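Local structure of histone RNA hairpin-binding protein (Drosophila melanogaster, 4TV0) at residues Leu12-Lys17 with Tyr54-Phe59; Gln16-Tyr21 with Gly61-Trp66. The protein binds the stem-loop of histone mRNA sequence-specifically, acting in 3'-end processing of histone pre-mRNA and coupling histone mRNA production to the cell cycle. The protein carries 2 engineered substitutions. All blocks are in the same frame, centred on the assembly; numbering follows the deposited sequence.

Interaction 1: Leu12-Lys17 with Tyr54-Phe59; sequences LSRRQK and YSRRAF. With nucleotides of chain B.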
# COMPACT_ATOMS: atom_id res chain seq x y z
N LEU A 12 7.61 -1.90 -5.12
CA LEU A 12 6.37 -1.86 -5.90
C LEU A 12 5.51 -3.11 -5.72
O LEU A 12 4.30 -3.02 -5.48
CB LEU A 12 6.64 -1.61 -7.38
CG LEU A 12 7.06 -0.18 -7.70
CD1 LEU A 12 7.12 0.08 -9.21
CD2 LEU A 12 6.12 0.78 -6.99
N SER A 13 6.12 -4.28 -5.84
CA SER A 13 5.34 -5.51 -5.77
C SER A 13 4.77 -5.77 -4.37
O SER A 13 3.66 -6.29 -4.25
CB SER A 13 6.15 -6.70 -6.27
OG SER A 13 7.22 -6.96 -5.39
N ARG A 14 5.50 -5.41 -3.32
CA ARG A 14 4.99 -5.58 -1.97
C ARG A 14 3.86 -4.57 -1.73
O ARG A 14 2.89 -4.85 -1.02
CB ARG A 14 6.08 -5.34 -0.92
CG ARG A 14 5.54 -5.13 0.51
CD ARG A 14 6.62 -4.86 1.59
NE ARG A 14 7.14 -3.50 1.53
CZ ARG A 14 8.36 -3.18 1.11
NH1 ARG A 14 9.18 -4.14 0.72
NH2 ARG A 14 8.77 -1.91 1.08
N ARG A 15 4.01 -3.38 -2.28
CA ARG A 15 3.00 -2.38 -2.06
C ARG A 15 1.73 -2.82 -2.80
O ARG A 15 0.62 -2.65 -2.29
CB ARG A 15 3.47 -1.01 -2.53
CG ARG A 15 4.48 -0.36 -1.60
CD ARG A 15 4.88 1.01 -2.14
NE ARG A 15 5.82 1.73 -1.29
CZ ARG A 15 6.36 2.90 -1.64
NH1 ARG A 15 6.05 3.48 -2.79
NH2 ARG A 15 7.21 3.49 -0.81
N GLN A 16 1.90 -3.44 -3.96
CA GLN A 16 0.77 -3.85 -4.76
C GLN A 16 0.04 -4.97 -4.03
O GLN A 16 -1.16 -5.16 -4.20
CB GLN A 16 1.27 -4.30 -6.13
CG GLN A 16 0.19 -4.68 -7.12
CD GLN A 16 -0.97 -3.69 -7.13
OE1 GLN A 16 -0.86 -2.57 -7.65
NE2 GLN A 16 -2.09 -4.10 -6.54
N LYS A 17 0.77 -5.70 -3.19
CA LYS A 17 0.26 -6.89 -2.54
C LYS A 17 -0.61 -6.44 -1.37
O LYS A 17 -1.73 -6.93 -1.20
CB LYS A 17 1.42 -7.79 -2.07
CG LYS A 17 1.05 -9.22 -1.66
CD LYS A 17 2.18 -9.87 -0.86
CE LYS A 17 1.70 -11.08 -0.04
NZ LYS A 17 2.53 -11.32 1.19
N TYR A 54 8.11 7.03 -0.17
CA TYR A 54 7.80 6.97 1.26
C TYR A 54 8.67 5.98 1.97
O TYR A 54 8.93 4.90 1.45
CB TYR A 54 6.37 6.49 1.52
CG TYR A 54 5.24 7.32 0.99
CD1 TYR A 54 4.79 8.46 1.67
CD2 TYR A 54 4.57 6.95 -0.18
CE1 TYR A 54 3.73 9.23 1.17
CE2 TYR A 54 3.50 7.70 -0.68
CZ TYR A 54 3.09 8.83 -0.00
OH TYR A 54 2.04 9.57 -0.50
N SER A 55 9.04 6.32 3.20
CA SER A 55 9.63 5.36 4.13
C SER A 55 8.68 4.16 4.35
O SER A 55 7.47 4.25 4.13
CB SER A 55 9.88 6.05 5.48
OG SER A 55 8.68 6.10 6.25
N ARG A 56 9.25 3.06 4.82
CA ARG A 56 8.48 1.85 5.10
C ARG A 56 7.34 2.06 6.13
O ARG A 56 6.20 1.67 5.87
CB ARG A 56 9.44 0.74 5.54
CG ARG A 56 8.80 -0.59 5.81
CD ARG A 56 8.03 -1.11 4.63
NE ARG A 56 7.44 -2.42 4.93
CZ ARG A 56 7.99 -3.59 4.61
NH1 ARG A 56 9.15 -3.64 3.97
NH2 ARG A 56 7.36 -4.72 4.93
N ARG A 57 7.65 2.66 7.28
CA ARG A 57 6.65 2.96 8.30
C ARG A 57 5.55 3.87 7.75
O ARG A 57 4.38 3.76 8.11
CB ARG A 57 7.29 3.62 9.53
CG ARG A 57 8.44 2.82 10.12
CD ARG A 57 9.16 3.57 11.25
NE ARG A 57 9.93 2.62 12.06
CZ ARG A 57 9.42 1.95 13.09
NH1 ARG A 57 8.15 2.15 13.45
NH2 ARG A 57 10.18 1.10 13.76
N ALA A 58 5.94 4.78 6.87
CA ALA A 58 5.00 5.72 6.30
C ALA A 58 3.97 5.01 5.42
O ALA A 58 2.77 5.20 5.58
CB ALA A 58 5.73 6.77 5.53
N PHE A 59 4.44 4.17 4.50
CA PHE A 59 3.50 3.47 3.63
C PHE A 59 2.68 2.44 4.40
O PHE A 59 1.50 2.23 4.14
CB PHE A 59 4.21 2.77 2.49
CG PHE A 59 3.30 2.40 1.36
CD1 PHE A 59 2.99 3.32 0.37
CD2 PHE A 59 2.72 1.16 1.31
CE1 PHE A 59 2.14 2.98 -0.68
CE2 PHE A 59 1.87 0.82 0.27
CZ PHE A 59 1.58 1.74 -0.72
P G B 9 11.34 6.98 8.87
OP1 G B 9 11.23 7.98 7.78
OP2 G B 9 10.17 6.11 9.16
O5' G B 9 12.57 6.00 8.65
C5' G B 9 13.76 6.43 8.04
C4' G B 9 14.74 5.29 7.94
O4' G B 9 15.11 4.86 9.27
C3' G B 9 14.20 4.03 7.28
O3' G B 9 14.23 4.11 5.88
C2' G B 9 15.10 2.95 7.86
O2' G B 9 16.34 2.90 7.18
C1' G B 9 15.34 3.46 9.27
N9 G B 9 14.40 2.83 10.22
C8 G B 9 13.25 3.36 10.75
N7 G B 9 12.65 2.51 11.54
C5 G B 9 13.45 1.38 11.52
C6 G B 9 13.31 0.14 12.20
O6 G B 9 12.41 -0.23 12.98
N1 G B 9 14.37 -0.72 11.87
C2 G B 9 15.43 -0.43 11.02
N2 G B 9 16.35 -1.39 10.83
N3 G B 9 15.55 0.72 10.40
C4 G B 9 14.54 1.56 10.70
P G B 8 7.31 6.91 12.99
OP1 G B 8 7.01 5.60 13.65
OP2 G B 8 6.70 8.18 13.47
O5' G B 8 8.89 7.08 12.97
C5' G B 8 9.48 8.28 12.50
C4' G B 8 10.98 8.19 12.49
O4' G B 8 11.45 7.73 13.79
C3' G B 8 11.58 7.20 11.50
O3' G B 8 11.72 7.79 10.21
C2' G B 8 12.92 6.84 12.13
O2' G B 8 13.88 7.85 11.86
C1' G B 8 12.57 6.89 13.63
N9 G B 8 12.26 5.57 14.21
C8 G B 8 11.09 5.26 14.88
N7 G B 8 11.05 4.03 15.33
C5 G B 8 12.27 3.50 14.94
C6 G B 8 12.79 2.19 15.15
O6 G B 8 12.26 1.24 15.74
N1 G B 8 14.06 2.07 14.60
C2 G B 8 14.74 3.07 13.93
N2 G B 8 15.96 2.71 13.48
N3 G B 8 14.27 4.29 13.73
C4 G B 8 13.04 4.44 14.26
P C B 11 12.46 -2.59 3.48
OP1 C B 11 12.79 -3.06 2.09
OP2 C B 11 11.34 -1.67 3.82
O5' C B 11 12.28 -3.89 4.39
C5' C B 11 13.06 -5.05 4.18
C4' C B 11 12.81 -6.11 5.22
O4' C B 11 12.86 -5.57 6.57
C3' C B 11 11.47 -6.81 5.20
O3' C B 11 11.29 -7.69 4.12
C2' C B 11 11.46 -7.49 6.56
O2' C B 11 12.35 -8.59 6.56
C1' C B 11 12.06 -6.38 7.42
N1 C B 11 10.97 -5.60 8.03
C2 C B 11 10.32 -6.22 9.11
O2 C B 11 10.71 -7.33 9.52
N3 C B 11 9.29 -5.58 9.70
C4 C B 11 8.90 -4.39 9.24
N4 C B 11 7.87 -3.81 9.87
C5 C B 11 9.54 -3.75 8.14
C6 C B 11 10.56 -4.39 7.55

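Interaction 2: Gln16-Tyr21 with Gly61-Trp66; sequences QKQIDY and GMVKIW. Engineered in segment 61-66: Met62 (natural residue Leu). With nucleotides of chain B.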
# COMPACT_ATOMS: atom_id res chain seq x y z
N GLN A 16 1.90 -3.44 -3.96
CA GLN A 16 0.77 -3.85 -4.76
C GLN A 16 0.04 -4.97 -4.03
O GLN A 16 -1.16 -5.16 -4.20
CB GLN A 16 1.27 -4.30 -6.13
CG GLN A 16 0.19 -4.68 -7.12
CD GLN A 16 -0.97 -3.69 -7.13
OE1 GLN A 16 -0.86 -2.57 -7.65
NE2 GLN A 16 -2.09 -4.10 -6.54
N LYS A 17 0.77 -5.70 -3.19
CA LYS A 17 0.26 -6.89 -2.54
C LYS A 17 -0.61 -6.44 -1.37
O LYS A 17 -1.73 -6.93 -1.20
CB LYS A 17 1.42 -7.79 -2.07
CG LYS A 17 1.05 -9.22 -1.66
CD LYS A 17 2.18 -9.87 -0.86
CE LYS A 17 1.70 -11.08 -0.04
NZ LYS A 17 2.53 -11.32 1.19
N GLN A 18 -0.11 -5.50 -0.59
CA GLN A 18 -0.88 -4.89 0.48
C GLN A 18 -2.21 -4.35 -0.06
O GLN A 18 -3.27 -4.48 0.56
CB GLN A 18 -0.10 -3.74 1.11
CG GLN A 18 1.10 -4.13 1.92
CD GLN A 18 2.02 -2.95 2.19
OE1 GLN A 18 2.48 -2.28 1.26
NE2 GLN A 18 2.27 -2.68 3.46
N ILE A 19 -2.13 -3.72 -1.23
CA ILE A 19 -3.29 -3.18 -1.91
C ILE A 19 -4.24 -4.29 -2.33
O ILE A 19 -5.42 -4.23 -2.02
CB ILE A 19 -2.88 -2.37 -3.14
CG1 ILE A 19 -2.36 -1.01 -2.69
CG2 ILE A 19 -4.06 -2.20 -4.09
CD1 ILE A 19 -1.58 -0.29 -3.78
N ASP A 20 -3.71 -5.29 -3.03
CA ASP A 20 -4.51 -6.44 -3.44
C ASP A 20 -5.27 -7.01 -2.26
O ASP A 20 -6.49 -7.14 -2.31
CB ASP A 20 -3.65 -7.51 -4.09
CG ASP A 20 -3.31 -7.17 -5.52
OD1 ASP A 20 -3.59 -6.02 -5.93
OD2 ASP A 20 -2.78 -8.04 -6.24
N TYR A 21 -4.56 -7.32 -1.19
CA TYR A 21 -5.17 -7.71 0.07
C TYR A 21 -6.35 -6.81 0.42
O TYR A 21 -7.41 -7.29 0.83
CB TYR A 21 -4.15 -7.68 1.20
CG TYR A 21 -3.40 -8.97 1.42
CD1 TYR A 21 -3.30 -9.91 0.40
CD2 TYR A 21 -2.81 -9.26 2.65
CE1 TYR A 21 -2.61 -11.10 0.59
CE2 TYR A 21 -2.13 -10.44 2.86
CZ TYR A 21 -2.03 -11.37 1.82
OH TYR A 21 -1.35 -12.56 2.00
N GLY A 61 1.81 2.70 7.50
CA GLY A 61 0.82 3.48 8.22
C GLY A 61 -0.45 3.79 7.43
O GLY A 61 -1.54 3.65 7.96
N MSE A 62 -0.30 4.21 6.18
CA MSE A 62 -1.44 4.55 5.33
C MSE A 62 -2.31 3.34 4.99
O MSE A 62 -3.52 3.44 4.89
CB MSE A 62 -0.97 5.23 4.04
CG MSE A 62 -0.25 6.55 4.26
SE MSE A 62 0.00 7.52 2.59
CE MSE A 62 1.43 6.44 1.80
N VAL A 63 -1.66 2.20 4.82
CA VAL A 63 -2.34 0.97 4.45
C VAL A 63 -3.22 0.47 5.61
O VAL A 63 -4.35 0.02 5.40
CB VAL A 63 -1.31 -0.12 4.01
CG1 VAL A 63 -1.96 -1.46 3.88
CG2 VAL A 63 -0.69 0.27 2.68
N LYS A 64 -2.67 0.58 6.82
CA LYS A 64 -3.36 0.27 8.06
C LYS A 64 -4.66 1.06 8.14
O LYS A 64 -5.75 0.50 8.03
CB LYS A 64 -2.46 0.60 9.26
CG LYS A 64 -3.07 0.32 10.61
CD LYS A 64 -2.01 0.15 11.69
CE LYS A 64 -2.50 -0.75 12.82
NZ LYS A 64 -1.46 -0.99 13.87
N ILE A 65 -4.54 2.38 8.32
CA ILE A 65 -5.68 3.28 8.28
C ILE A 65 -6.65 2.94 7.13
O ILE A 65 -7.83 2.76 7.36
CB ILE A 65 -5.22 4.74 8.12
CG1 ILE A 65 -4.57 5.24 9.41
CG2 ILE A 65 -6.38 5.63 7.69
CD1 ILE A 65 -4.05 6.64 9.29
N TRP A 66 -6.15 2.84 5.91
CA TRP A 66 -7.03 2.60 4.78
C TRP A 66 -7.77 1.30 4.94
O TRP A 66 -8.95 1.21 4.62
CB TRP A 66 -6.24 2.61 3.48
CG TRP A 66 -6.97 2.14 2.24
CD1 TRP A 66 -7.95 2.80 1.58
CD2 TRP A 66 -6.69 0.95 1.46
NE1 TRP A 66 -8.34 2.09 0.45
CE2 TRP A 66 -7.57 0.96 0.35
CE3 TRP A 66 -5.78 -0.11 1.59
CZ2 TRP A 66 -7.59 -0.05 -0.61
CZ3 TRP A 66 -5.80 -1.13 0.63
CH2 TRP A 66 -6.70 -1.08 -0.46
P U B 14 1.53 -15.25 4.68
OP1 U B 14 1.37 -16.73 4.55
OP2 U B 14 2.37 -14.49 3.72
O5' U B 14 0.09 -14.57 4.66
C5' U B 14 -1.03 -15.19 5.30
C4' U B 14 -1.81 -14.20 6.12
O4' U B 14 -2.33 -13.15 5.26
C3' U B 14 -3.01 -14.76 6.89
O3' U B 14 -3.07 -14.19 8.20
C2' U B 14 -4.21 -14.28 6.06
O2' U B 14 -5.40 -14.07 6.80
C1' U B 14 -3.71 -12.96 5.51
N1 U B 14 -4.37 -12.59 4.25
C2 U B 14 -5.00 -11.37 4.22
O2 U B 14 -4.99 -10.63 5.18
N3 U B 14 -5.63 -11.06 3.05
C4 U B 14 -5.67 -11.86 1.92
O4 U B 14 -6.27 -11.46 0.92
C5 U B 14 -4.99 -13.12 2.03
C6 U B 14 -4.38 -13.45 3.17
P A B 6 -2.21 11.49 9.93
OP1 A B 6 -2.95 10.99 11.13
OP2 A B 6 -1.40 12.73 9.98
O5' A B 6 -1.19 10.35 9.49
C5' A B 6 -1.67 9.13 8.95
C4' A B 6 -0.56 8.36 8.30
O4' A B 6 -0.23 8.94 7.01
C3' A B 6 0.76 8.37 9.04
O3' A B 6 0.79 7.45 10.12
C2' A B 6 1.76 8.07 7.94
O2' A B 6 1.70 6.70 7.58
C1' A B 6 1.17 8.87 6.78
N9 A B 6 1.71 10.24 6.71
C8 A B 6 1.10 11.39 7.14
N7 A B 6 1.81 12.47 6.95
C5 A B 6 2.96 12.01 6.33
C6 A B 6 4.11 12.67 5.86
N6 A B 6 4.29 14.00 5.94
N1 A B 6 5.08 11.90 5.30
C2 A B 6 4.91 10.58 5.21
N3 A B 6 3.87 9.86 5.62
C4 A B 6 2.92 10.63 6.18

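Interaction 1: Leu12-Lys17 with Tyr54-Phe59
Arg15 and Phe59 carry the closest backbone approach between 12-17 and 54-59, 8.2 Å between their CA atoms, as helix 9-22 passes the start of helix 56-67. Arg15 suits the place, its methylenes apolar and its end charged. With CG anti to the carbonyl carbon (chi1 -74°) and the rest extended, it runs over one face of the Phe59 ring: CD lies 3.6 Å from the ring centroid in a CH-pi contact, and the guanidinium follows as an off-centre cation-pi partner, nearly parallel. Its NH1 donates to the loop carbonyls of Lys50 and Gly52. The guanidinium groups of Arg14 and Arg56 lie flat on each other, centres 3.5 Å apart and planes at 9°. The C11 base of chain B covers the opposite face of Arg56, whose NH1 donates to C11 OP2 at 2.9 Å; NE forms a salt bridge with Asp60 and NH2 one with a further RNA phosphate. Were Arg56 an alanine, the C11 phosphate would probably lose a donor, Asp60 its charge mate and Arg14 the flat group stacked against it. Ser55 N-caps the helix, OG accepting from Ala58 N at 3.1 Å. Arg57 reads a guanine, NE reaching N7 of G9 of chain B at 2.8 Å and NH2 that base's O6 at 2.7 Å. Flat faces thus pack, while Arg56 and Arg57 spend N-H groups on RNA and Arg15 on the loop.

Interaction 2: Gln16-Tyr21 with Gly61-Trp66
Trp66 meets the 16-21 helix with the edge of its indole, CH2 coming within 3.7 Å of Ile19 O and CZ3 within 4.2 Å of Gln18 O. The first torsion (chi1 170°) swings CG away from the backbone N, and the large ring can then span the gap between helices. Beside it, Val63 sends CG1 to 4.0 Å from Gln18 CB, a methyl-to-methylene contact suited to a short branched side chain. Behind these contacts stand two almost parallel helical segments, their axes 10.9 Å apart and inclined by only 4°. Pro48 of the linking loop packs on both Val63 and Trp66, and Thr47 also touches the indole. The polar end of Gln18 is held by Asp60, which accepts from its NE2. Farther out, the RNA meets the flank of one helix, where the Tyr21 ring covers the U14 base of chain B, its CE2 3.3 Å from U14 C2, and the far side of the other, where O2' of A6 of chain B comes to 3.4 Å from Gly61 CA; a side chain there would probably crowd that hydroxyl. No hydrogen bond joins the two segments directly: van der Waals packing does, whereas Tyr21 and Gly61, which take no part in it, meet the nucleotides.

Interactions 1 and 2 are successive levels of one interface between helix 9-22 and helix 56-67, their centres about 8 Å apart, and Gln16 and Lys17 belong to both. They touch directly: Phe59 CE2 lies 3.3 Å from Gln18 OE1, and Tyr54 CZ lies 3.4 Å from Met62 CE, Met62 being an engineered selenomethionine. Asp60 connects them chemically, one carboxylate oxygen taking Arg56 and the other Gln18. Together they set two helices side by side, and both carry residues that touch the RNA, chain B: interaction 1 contributes the arginines that meet its G8, G9 and C11, while residues of interaction 2 contact its U14 through helix 9-22 and its A6 through helix 56-67.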